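Local coordinates for hypothetical protein (Lactobacillus plantarum, PDB 2IAY), which is of unknown function but probably takes part in amino-acid metabolism and appears to adopt a new fold, at residues A[9-14]-A[80-85]; A[17-22]-A[68-73]; A[25-30]-A[108-113]. One frame throughout, in Å; residues are numbered along the deposited sequence.

Contact 1: residues A[9-14]-A[80-85]; sequences KLDGDT and VQRANI
Asp11 and Asn84 bring the two loops closest, with CA atoms 5.0 Å apart. Leu10 to Asp13 form a type II beta turn closed by the bond from Asp13 N to Leu10 O, while 80-85 runs past it without regular structure. A water fastens the two backbones: it donates to Asp11 O at 2.7 Å, accepts from Ile85 N at 2.9 Å and adds a weak bond to Ala83 O. The turn belongs to the hairpin connection between strands 7-8 and 17-19, and the other loop leads from strand 70-76 to helix 92-107, so the contact joins the turn of a hairpin in the three-stranded sheet to the link between the four-stranded sheet and the long helix.

Arg82 and Asp11 cross at about a right angle in a salt bridge. NE of Arg82 points nearly straight (175°) at OD2 of Asp11, 2.8 Å away, on the syn lone pair and in the guanidinium plane. The carboxylate is turned 55° from that plane, and NH2 adds just weak bonds to both oxygens. Asn84, its CG anti to the backbone N (chi1 -177°), lays its amide beside Gly12, ND2 standing 3.4 Å from Gly12 CA. A side chain at Gly12 would run into Asn84 OD1, and the positive phi also suits glycine. Asn84 OD1 itself accepts from the backbone N atoms of Phe86 and Lys87.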
loop_
_atom_site.group_PDB
_atom_site.type_symbol
_atom_site.label_atom_id
_atom_site.label_comp_id
_atom_site.label_asym_id
_atom_site.label_seq_id
_atom_site.Cartn_x
_atom_site.Cartn_y
_atom_site.Cartn_z
ATOM N N LYS A 9 2.347 -9.604 1.142
ATOM C CA LYS A 9 1.379 -9.900 2.167
ATOM C C LYS A 9 1.676 -8.997 3.341
ATOM O O LYS A 9 2.752 -9.093 3.922
ATOM C CB LYS A 9 1.466 -11.365 2.607
ATOM C CG LYS A 9 0.464 -11.699 3.671
ATOM C CD LYS A 9 0.593 -13.136 4.106
ATOM C CE LYS A 9 0.036 -14.019 3.029
ATOM N N LEU A 10 0.759 -8.096 3.677
ATOM C CA LEU A 10 0.915 -7.223 4.813
ATOM C C LEU A 10 1.011 -8.002 6.103
ATOM O O LEU A 10 0.453 -9.096 6.228
ATOM C CB LEU A 10 -0.239 -6.209 4.908
ATOM C CG LEU A 10 -0.378 -5.267 3.706
ATOM C CD1 LEU A 10 -1.714 -4.550 3.834
ATOM C CD2 LEU A 10 0.788 -4.276 3.655
ATOM N N ASP A 11 1.751 -7.431 7.067
ATOM C CA ASP A 11 1.920 -8.112 8.323
ATOM C C ASP A 11 0.559 -8.454 8.909
ATOM O O ASP A 11 -0.328 -7.598 9.083
ATOM C CB ASP A 11 2.700 -7.215 9.321
ATOM C CG ASP A 11 4.145 -7.064 9.000
ATOM O OD1 ASP A 11 4.690 -7.763 8.133
ATOM O OD2 ASP A 11 4.819 -6.312 9.731
ATOM N N GLY A 12 0.380 -9.734 9.229
ATOM C CA GLY A 12 -0.851 -10.173 9.809
ATOM C C GLY A 12 -2.003 -10.467 8.880
ATOM O O GLY A 12 -3.030 -10.975 9.296
ATOM N N ASP A 13 -1.880 -10.087 7.636
ATOM C CA ASP A 13 -3.002 -10.219 6.736
ATOM C C ASP A 13 -3.206 -11.672 6.310
ATOM O O ASP A 13 -2.261 -12.457 6.269
ATOM C CB ASP A 13 -2.747 -9.284 5.533
ATOM C CG ASP A 13 -4.018 -8.853 4.800
ATOM O OD1 ASP A 13 -5.102 -9.490 4.940
ATOM O OD2 ASP A 13 -3.923 -7.878 3.982
ATOM N N THR A 14 -4.431 -11.999 5.934
ATOM C CA THR A 14 -4.730 -13.285 5.308
ATOM C C THR A 14 -4.724 -13.210 3.772
ATOM O O THR A 14 -4.669 -14.218 3.084
ATOM C CB THR A 14 -6.063 -13.835 5.800
ATOM O OG1 THR A 14 -7.109 -12.992 5.329
ATOM C CG2 THR A 14 -6.041 -13.956 7.342
ATOM N N VAL A 80 7.584 4.739 10.195
ATOM C CA VAL A 80 8.744 3.843 10.132
ATOM C C VAL A 80 8.553 2.472 10.749
ATOM O O VAL A 80 8.944 1.485 10.147
ATOM C CB VAL A 80 9.915 4.519 10.868
ATOM C CG1 VAL A 80 11.161 3.604 10.966
ATOM C CG2 VAL A 80 10.219 5.834 10.151
ATOM N N GLN A 81 8.069 2.421 11.999
ATOM C CA GLN A 81 7.937 1.157 12.727
ATOM C C GLN A 81 6.908 0.275 12.074
ATOM O O GLN A 81 5.768 0.705 11.891
ATOM C CB GLN A 81 7.466 1.377 14.154
ATOM C CG GLN A 81 8.518 1.285 15.145
ATOM C CD GLN A 81 8.015 1.661 16.491
ATOM O OE1 GLN A 81 7.630 2.813 16.718
ATOM N NE2 GLN A 81 7.977 0.697 17.390
ATOM N N ARG A 82 7.270 -0.970 11.749
ATOM C CA ARG A 82 6.334 -1.975 11.223
ATOM C C ARG A 82 5.176 -2.199 12.178
ATOM O O ARG A 82 5.359 -2.313 13.406
ATOM C CB ARG A 82 7.004 -3.345 10.974
ATOM C CG ARG A 82 8.064 -3.368 9.966
ATOM C CD ARG A 82 7.721 -4.222 8.814
ATOM N NE ARG A 82 7.443 -5.621 9.130
ATOM C CZ ARG A 82 8.331 -6.619 9.091
ATOM N NH1 ARG A 82 9.663 -6.432 8.888
ATOM N NH2 ARG A 82 7.861 -7.831 9.333
ATOM N N ALA A 83 3.995 -2.297 11.607
ATOM C CA ALA A 83 2.769 -2.512 12.339
ATOM C C ALA A 83 2.024 -3.659 11.720
ATOM O O ALA A 83 2.095 -3.898 10.506
ATOM C CB ALA A 83 1.900 -1.254 12.314
ATOM N N ASN A 84 1.241 -4.303 12.555
ATOM C CA ASN A 84 0.338 -5.399 12.173
ATOM C C ASN A 84 -1.054 -4.964 12.550
ATOM O O ASN A 84 -1.402 -4.930 13.725
ATOM C CB ASN A 84 0.738 -6.676 12.942
ATOM C CG ASN A 84 -0.077 -7.907 12.571
ATOM O OD1 ASN A 84 -1.248 -7.800 12.228
ATOM N ND2 ASN A 84 0.522 -9.094 12.728
ATOM N N ILE A 85 -1.838 -4.564 11.547
ATOM C CA ILE A 85 -3.173 -4.046 11.832
ATOM C C ILE A 85 -4.229 -5.149 11.875
ATOM O O ILE A 85 -5.406 -4.840 12.116
ATOM C CB ILE A 85 -3.527 -2.876 10.832
ATOM C CG1 ILE A 85 -3.892 -3.381 9.464
ATOM C CG2 ILE A 85 -2.413 -1.836 10.728
ATOM C CD1 ILE A 85 -4.546 -2.288 8.572
HETATM O O HOH W 1 -0.794 -4.897 8.899
#

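Contact 2: residues A[17-22]-A[68-73]; sequences YTLSPT and TGFKMT
Apolar contacts carry the meeting of Tyr17 and Leu19 with Phe70 and Met72. Leu19 sets its CB 3.7 Å from Phe70 CD1, and its CD2 methyl lies 3.5 Å from Gly69 N. CG of Leu19 is anti to the backbone N (chi1 -176°), and from it the CD2 methyl extends to the 68-69 backbone. Further along, the selenomethionine Met72 extends from its strand, bends at chi3 (67°) and places CE 3.7 Å from Tyr17 CD1; the two side chains cross obliquely, with CE also 4.0 Å from Tyr17 CB. The Tyr17 hydroxyl turns from this strand and makes a weak hydrogen bond to Arg99.

Contacts between ring and backbone form a second group. Tyr17 O lies in the plane of the Phe70 ring at its edge, 3.6 Å from CZ, while CE1 comes 3.7 Å from Leu19 N. An alanine in place of Phe70 would probably open a gap between the strands, leaving Leu19 CB and Tyr17 O without the ring they now touch.

Strand 17-19 and the 70-73 part of strand 70-76 run roughly antiparallel, at 151° with their axes 8.6 Å apart, yet belong to different sheets: 17-19 is the middle strand of a three-stranded sheet and 70-76 an outer strand of a four-stranded one. Met61 also packs on Phe70, and Leu102 of helix 92-107 touches both Tyr17 and Met72.

Ser20 OG accepts from Thr22 N at 3.0 Å, an ST turn just past the strand, and the Ser20 and Thr22 hydroxyls also bond to Asp109. The two sheets are thus joined here through buried side chains, with backbone pairing directed to other strands.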
loop_
_atom_site.group_PDB
_atom_site.type_symbol
_atom_site.label_atom_id
_atom_site.label_comp_id
_atom_site.label_asym_id
_atom_site.label_seq_id
_atom_site.Cartn_x
_atom_site.Cartn_y
_atom_site.Cartn_z
ATOM N N TYR A 17 -1.458 -9.439 -2.013
ATOM C CA TYR A 17 -1.724 -8.568 -3.145
ATOM C C TYR A 17 -0.635 -8.783 -4.171
ATOM O O TYR A 17 0.541 -8.926 -3.837
ATOM C CB TYR A 17 -1.774 -7.088 -2.692
ATOM C CG TYR A 17 -2.994 -6.807 -1.890
ATOM C CD1 TYR A 17 -2.989 -6.960 -0.517
ATOM C CD2 TYR A 17 -4.168 -6.411 -2.505
ATOM C CE1 TYR A 17 -4.124 -6.727 0.225
ATOM C CE2 TYR A 17 -5.290 -6.162 -1.756
ATOM C CZ TYR A 17 -5.264 -6.352 -0.393
ATOM O OH TYR A 17 -6.382 -6.133 0.368
ATOM N N THR A 18 -1.045 -8.807 -5.440
ATOM C CA THR A 18 -0.155 -8.970 -6.569
ATOM C C THR A 18 -0.187 -7.749 -7.447
ATOM O O THR A 18 -1.236 -7.208 -7.757
ATOM C CB THR A 18 -0.628 -10.181 -7.375
ATOM O OG1 THR A 18 -0.550 -11.339 -6.544
ATOM C CG2 THR A 18 0.232 -10.438 -8.624
ATOM N N LEU A 19 0.973 -7.312 -7.900
ATOM C CA LEU A 19 1.060 -6.192 -8.831
ATOM C C LEU A 19 0.545 -6.648 -10.191
ATOM O O LEU A 19 0.955 -7.658 -10.688
ATOM C CB LEU A 19 2.507 -5.716 -8.919
ATOM C CG LEU A 19 2.772 -4.473 -9.791
ATOM C CD1 LEU A 19 2.139 -3.217 -9.199
ATOM C CD2 LEU A 19 4.248 -4.272 -10.026
ATOM N N SER A 20 -0.325 -5.870 -10.796
ATOM C CA SER A 20 -0.819 -6.209 -12.104
ATOM C C SER A 20 0.310 -6.221 -13.107
ATOM O O SER A 20 1.071 -5.267 -13.193
ATOM C CB SER A 20 -1.877 -5.247 -12.590
ATOM O OG SER A 20 -2.124 -5.542 -13.950
ATOM N N PRO A 21 0.378 -7.267 -13.970
ATOM C CA PRO A 21 1.388 -7.308 -15.013
ATOM C C PRO A 21 1.139 -6.279 -16.125
ATOM O O PRO A 21 1.979 -6.132 -16.998
ATOM C CB PRO A 21 1.296 -8.736 -15.541
ATOM C CG PRO A 21 -0.098 -9.140 -15.292
ATOM C CD PRO A 21 -0.446 -8.484 -13.958
ATOM N N THR A 22 -0.005 -5.606 -16.068
ATOM C CA THR A 22 -0.376 -4.593 -17.046
ATOM C C THR A 22 -0.513 -3.216 -16.420
ATOM O O THR A 22 -1.092 -2.319 -17.035
ATOM C CB THR A 22 -1.682 -4.988 -17.771
ATOM O OG1 THR A 22 -2.733 -5.239 -16.825
ATOM C CG2 THR A 22 -1.452 -6.228 -18.591
ATOM N N THR A 68 7.554 -3.267 -12.740
ATOM C CA THR A 68 7.521 -4.722 -12.678
ATOM C C THR A 68 7.614 -5.268 -11.244
ATOM O O THR A 68 7.501 -6.474 -11.080
ATOM C CB THR A 68 8.680 -5.316 -13.466
ATOM O OG1 THR A 68 9.877 -4.749 -12.937
ATOM C CG2 THR A 68 8.538 -5.063 -14.950
ATOM N N GLY A 69 7.772 -4.413 -10.244
ATOM C CA GLY A 69 7.796 -4.892 -8.870
ATOM C C GLY A 69 7.350 -3.810 -7.921
ATOM O O GLY A 69 7.328 -2.644 -8.298
ATOM N N PHE A 70 6.948 -4.200 -6.705
ATOM C CA PHE A 70 6.456 -3.240 -5.737
ATOM C C PHE A 70 6.859 -3.637 -4.332
ATOM O O PHE A 70 7.356 -4.734 -4.072
ATOM C CB PHE A 70 4.941 -2.968 -5.848
ATOM C CG PHE A 70 4.007 -3.972 -5.190
ATOM C CD1 PHE A 70 3.939 -5.308 -5.582
ATOM C CD2 PHE A 70 3.064 -3.540 -4.269
ATOM C CE1 PHE A 70 3.019 -6.165 -5.016
ATOM C CE2 PHE A 70 2.150 -4.402 -3.715
ATOM C CZ PHE A 70 2.116 -5.718 -4.096
ATOM N N LYS A 71 6.631 -2.693 -3.434
ATOM C CA LYS A 71 6.750 -2.827 -2.015
ATOM C C LYS A 71 5.512 -2.217 -1.385
ATOM O O LYS A 71 5.006 -1.210 -1.859
ATOM C CB LYS A 71 7.975 -2.074 -1.472
ATOM C CG LYS A 71 9.268 -2.524 -2.041
ATOM C CD LYS A 71 10.381 -1.528 -1.769
ATOM C CE LYS A 71 11.720 -2.006 -2.289
ATOM N NZ LYS A 71 12.863 -1.102 -1.900
HETATM N N MSE A 72 5.018 -2.816 -0.297
HETATM C CA MSE A 72 3.876 -2.267 0.396
HETATM C C MSE A 72 3.955 -2.669 1.851
HETATM O O MSE A 72 4.259 -3.817 2.164
HETATM C CB MSE A 72 2.583 -2.725 -0.236
HETATM C CG MSE A 72 1.343 -2.088 0.379
HETATM SE SE MSE A 72 -0.284 -2.580 -0.597
HETATM C CE MSE A 72 -0.267 -4.431 -0.158
ATOM N N THR A 73 3.721 -1.725 2.736
ATOM C CA THR A 73 3.859 -1.937 4.177
ATOM C C THR A 73 2.831 -1.139 4.967
ATOM O O THR A 73 2.349 -0.125 4.518
ATOM C CB THR A 73 5.272 -1.522 4.670
ATOM O OG1 THR A 73 5.554 -0.176 4.279
ATOM C CG2 THR A 73 6.373 -2.456 4.103
#

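Contact 3: residues A[25-30]-A[108-113]; sequences KYTLMD and RDILTT
Thr27 lays its CG2 methyl over one face of the Arg108 guanidinium, 3.9 Å above the plane and offset toward the rim, in the conformer described, one of two for this arginine. With CG2 anti to the backbone N (chi1 -55° to OG1), the methyl also comes 3.3 Å from Arg108 O and 4.0 Å from Arg108 CB. The arginine chain bends at chi2 and chi3, folding back over this methyl. In the same conformer NH2 donates to Asp30 OD2 at 3.2 Å in a salt bridge, with an N-H...O angle of 164°. OD2 lies in the guanidinium plane but is met on its anti side, out of the carboxylate plane, and the two planes are 67° apart. A water accepts from this NH2 at 2.8 Å and makes a weak bond to Thr27 OG1; these guanidinium contacts are less certain than the packing below.

Deeper in, Leu28 and Ile110 pack branch against branch, Leu28 CD2 lying 3.9 Å from Ile110 CG2 and 4.1 Å from Ile110 CD1. Thr27 CG2 also touches that CD1, so the apolar patch runs on from the threonine. Val63 and Leu67 adjoin Leu28, while Met61 and Phe105 adjoin Ile110.

Arg108 is the first residue to leave the helical conformation after helix 92-107, and strand 111-113 follows shortly. The contact therefore sets the short helix 25-30 against a helix-to-strand connection, with a charged pair at the outer side and aliphatic packing beneath it.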
loop_
_atom_site.group_PDB
_atom_site.type_symbol
_atom_site.label_atom_id
_atom_site.label_comp_id
_atom_site.label_asym_id
_atom_site.label_seq_id
_atom_site.Cartn_x
_atom_site.Cartn_y
_atom_site.Cartn_z
ATOM N N LYS A 25 1.725 3.547 -15.904
ATOM C CA LYS A 25 2.218 4.821 -15.361
ATOM C C LYS A 25 1.081 5.802 -15.139
ATOM O O LYS A 25 0.950 6.376 -14.048
ATOM C CB LYS A 25 3.241 5.426 -16.373
ATOM C CG LYS A 25 3.667 6.846 -16.079
ATOM C CD LYS A 25 4.440 7.490 -17.226
ATOM C CE LYS A 25 4.851 8.892 -16.843
ATOM N NZ LYS A 25 5.669 9.498 -17.897
ATOM N N TYR A 26 0.262 6.035 -16.160
ATOM C CA TYR A 26 -0.731 7.092 -16.045
ATOM C C TYR A 26 -1.823 6.694 -15.065
ATOM O O TYR A 26 -2.430 7.557 -14.456
ATOM C CB TYR A 26 -1.340 7.482 -17.413
ATOM C CG TYR A 26 -0.329 8.083 -18.380
ATOM C CD1 TYR A 26 0.624 8.992 -17.986
ATOM C CD2 TYR A 26 -0.366 7.706 -19.721
ATOM C CE1 TYR A 26 1.560 9.501 -18.941
ATOM C CE2 TYR A 26 0.464 8.200 -20.630
ATOM C CZ TYR A 26 1.420 9.070 -20.251
ATOM O OH TYR A 26 2.243 9.508 -21.269
ATOM N N THR A 27 -2.113 5.400 -14.954
ATOM C CA THR A 27 -3.080 4.938 -13.980
ATOM C C THR A 27 -2.552 5.117 -12.550
ATOM O O THR A 27 -3.278 5.586 -11.651
ATOM C CB THR A 27 -3.499 3.513 -14.255
ATOM O OG1 THR A 27 -3.969 3.462 -15.591
ATOM C CG2 THR A 27 -4.633 3.057 -13.296
ATOM N N LEU A 28 -1.283 4.778 -12.329
ATOM C CA LEU A 28 -0.664 5.041 -11.019
ATOM C C LEU A 28 -0.833 6.511 -10.648
ATOM O O LEU A 28 -1.223 6.867 -9.530
ATOM C CB LEU A 28 0.809 4.627 -10.983
ATOM C CG LEU A 28 1.059 3.123 -11.005
ATOM C CD1 LEU A 28 2.522 2.890 -11.242
ATOM C CD2 LEU A 28 0.621 2.436 -9.710
HETATM N N MSE A 29 -0.516 7.401 -11.586
HETATM C CA MSE A 29 -0.610 8.845 -11.358
HETATM C C MSE A 29 -2.034 9.228 -11.051
HETATM O O MSE A 29 -2.317 10.016 -10.169
HETATM C CB MSE A 29 -0.130 9.617 -12.607
HETATM C CG MSE A 29 1.360 9.453 -12.792
HETATM SE SE MSE A 29 2.000 10.365 -14.375
HETATM C CE MSE A 29 3.901 10.382 -13.844
ATOM N N ASP A 30 -2.963 8.675 -11.811
ATOM C CA ASP A 30 -4.385 8.967 -11.629
ATOM C C ASP A 30 -4.899 8.554 -10.248
ATOM O O ASP A 30 -5.816 9.171 -9.725
ATOM C CB ASP A 30 -5.217 8.285 -12.730
ATOM C CG ASP A 30 -6.655 8.777 -12.771
ATOM O OD1 ASP A 30 -6.819 10.020 -12.850
ATOM O OD2 ASP A 30 -7.604 7.929 -12.763
ATOM N N ARG A 108 -8.820 -0.512 -10.693
ATOM C CA ARG A 108 -8.094 0.231 -11.722
ATOM C C ARG A 108 -6.838 -0.494 -12.217
ATOM O O ARG A 108 -5.958 0.104 -12.788
ATOM C CB ARG A 108 -7.812 1.654 -11.251
ATOM C CG ARG A 108 -9.064 2.403 -10.791
ATOM C CD ARG A 108 -9.921 2.901 -11.939
ATOM N NE ARG A 108 -9.263 4.022 -12.591
ATOM C CZ ARG A 108 -8.666 3.991 -13.785
ATOM N NH1 ARG A 108 -8.702 2.916 -14.593
ATOM N NH2 ARG A 108 -8.052 5.077 -14.197
ATOM N N ASP A 109 -6.772 -1.818 -12.031
ATOM C CA ASP A 109 -5.695 -2.621 -12.630
ATOM C C ASP A 109 -4.316 -2.255 -12.118
ATOM O O ASP A 109 -3.355 -2.240 -12.878
ATOM C CB ASP A 109 -5.754 -2.614 -14.178
ATOM C CG ASP A 109 -4.778 -3.577 -14.856
ATOM O OD1 ASP A 109 -4.614 -4.705 -14.378
ATOM O OD2 ASP A 109 -4.172 -3.223 -15.900
ATOM N N ILE A 110 -4.222 -2.011 -10.809
ATOM C CA ILE A 110 -2.939 -1.825 -10.150
ATOM C C ILE A 110 -2.551 -3.060 -9.356
ATOM O O ILE A 110 -1.408 -3.532 -9.475
ATOM C CB ILE A 110 -2.904 -0.531 -9.294
ATOM C CG1 ILE A 110 -3.098 0.720 -10.215
ATOM C CG2 ILE A 110 -1.624 -0.459 -8.463
ATOM C CD1 ILE A 110 -3.411 2.000 -9.480
ATOM N N LEU A 111 -3.488 -3.564 -8.553
ATOM C CA LEU A 111 -3.287 -4.769 -7.733
ATOM C C LEU A 111 -4.391 -5.774 -8.020
ATOM O O LEU A 111 -5.508 -5.377 -8.369
ATOM C CB LEU A 111 -3.338 -4.439 -6.235
ATOM C CG LEU A 111 -2.271 -3.485 -5.701
ATOM C CD1 LEU A 111 -2.522 -3.232 -4.200
ATOM C CD2 LEU A 111 -0.854 -4.044 -5.945
ATOM N N THR A 112 -4.084 -7.036 -7.780
ATOM C CA THR A 112 -5.098 -8.094 -7.655
ATOM C C THR A 112 -4.875 -8.835 -6.345
ATOM O O THR A 112 -3.866 -8.655 -5.684
ATOM C CB THR A 112 -5.068 -9.059 -8.817
ATOM O OG1 THR A 112 -3.805 -9.730 -8.831
ATOM C CG2 THR A 112 -5.351 -8.356 -10.121
ATOM N N THR A 113 -5.837 -9.644 -5.949
ATOM C CA THR A 113 -5.630 -10.568 -4.842
ATOM C C THR A 113 -6.241 -11.916 -5.223
ATOM O O THR A 113 -6.891 -12.055 -6.256
ATOM C CB THR A 113 -6.154 -9.956 -3.494
ATOM O OG1 THR A 113 -5.825 -10.784 -2.380
ATOM C CG2 THR A 113 -7.632 -9.730 -3.509
HETATM O O HOH W 2 -6.959 4.716 -16.775
#

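Contact 2 sits between the other two. Its centre is about 16 Å from that of contact 1 and about 10 Å from that of contact 3, whereas contacts 1 and 3 lie on opposite sides of the chain's centre, about 22 Å apart. Leu10 CD2 of contact 1 packs 3.8 Å from Met72 O of contact 2. Toward contact 3 the join is polar as well: Asp109 OD1 probably bonds to Ser20 OG (2.7 Å) and Asp109 OD2 to Thr22 OG1 (2.6 Å), and Leu19 CD1 rests near Ile110 O. Strands 17-19 and 111-113 are neighbours in one sheet, so contacts 2 and 3 share it directly.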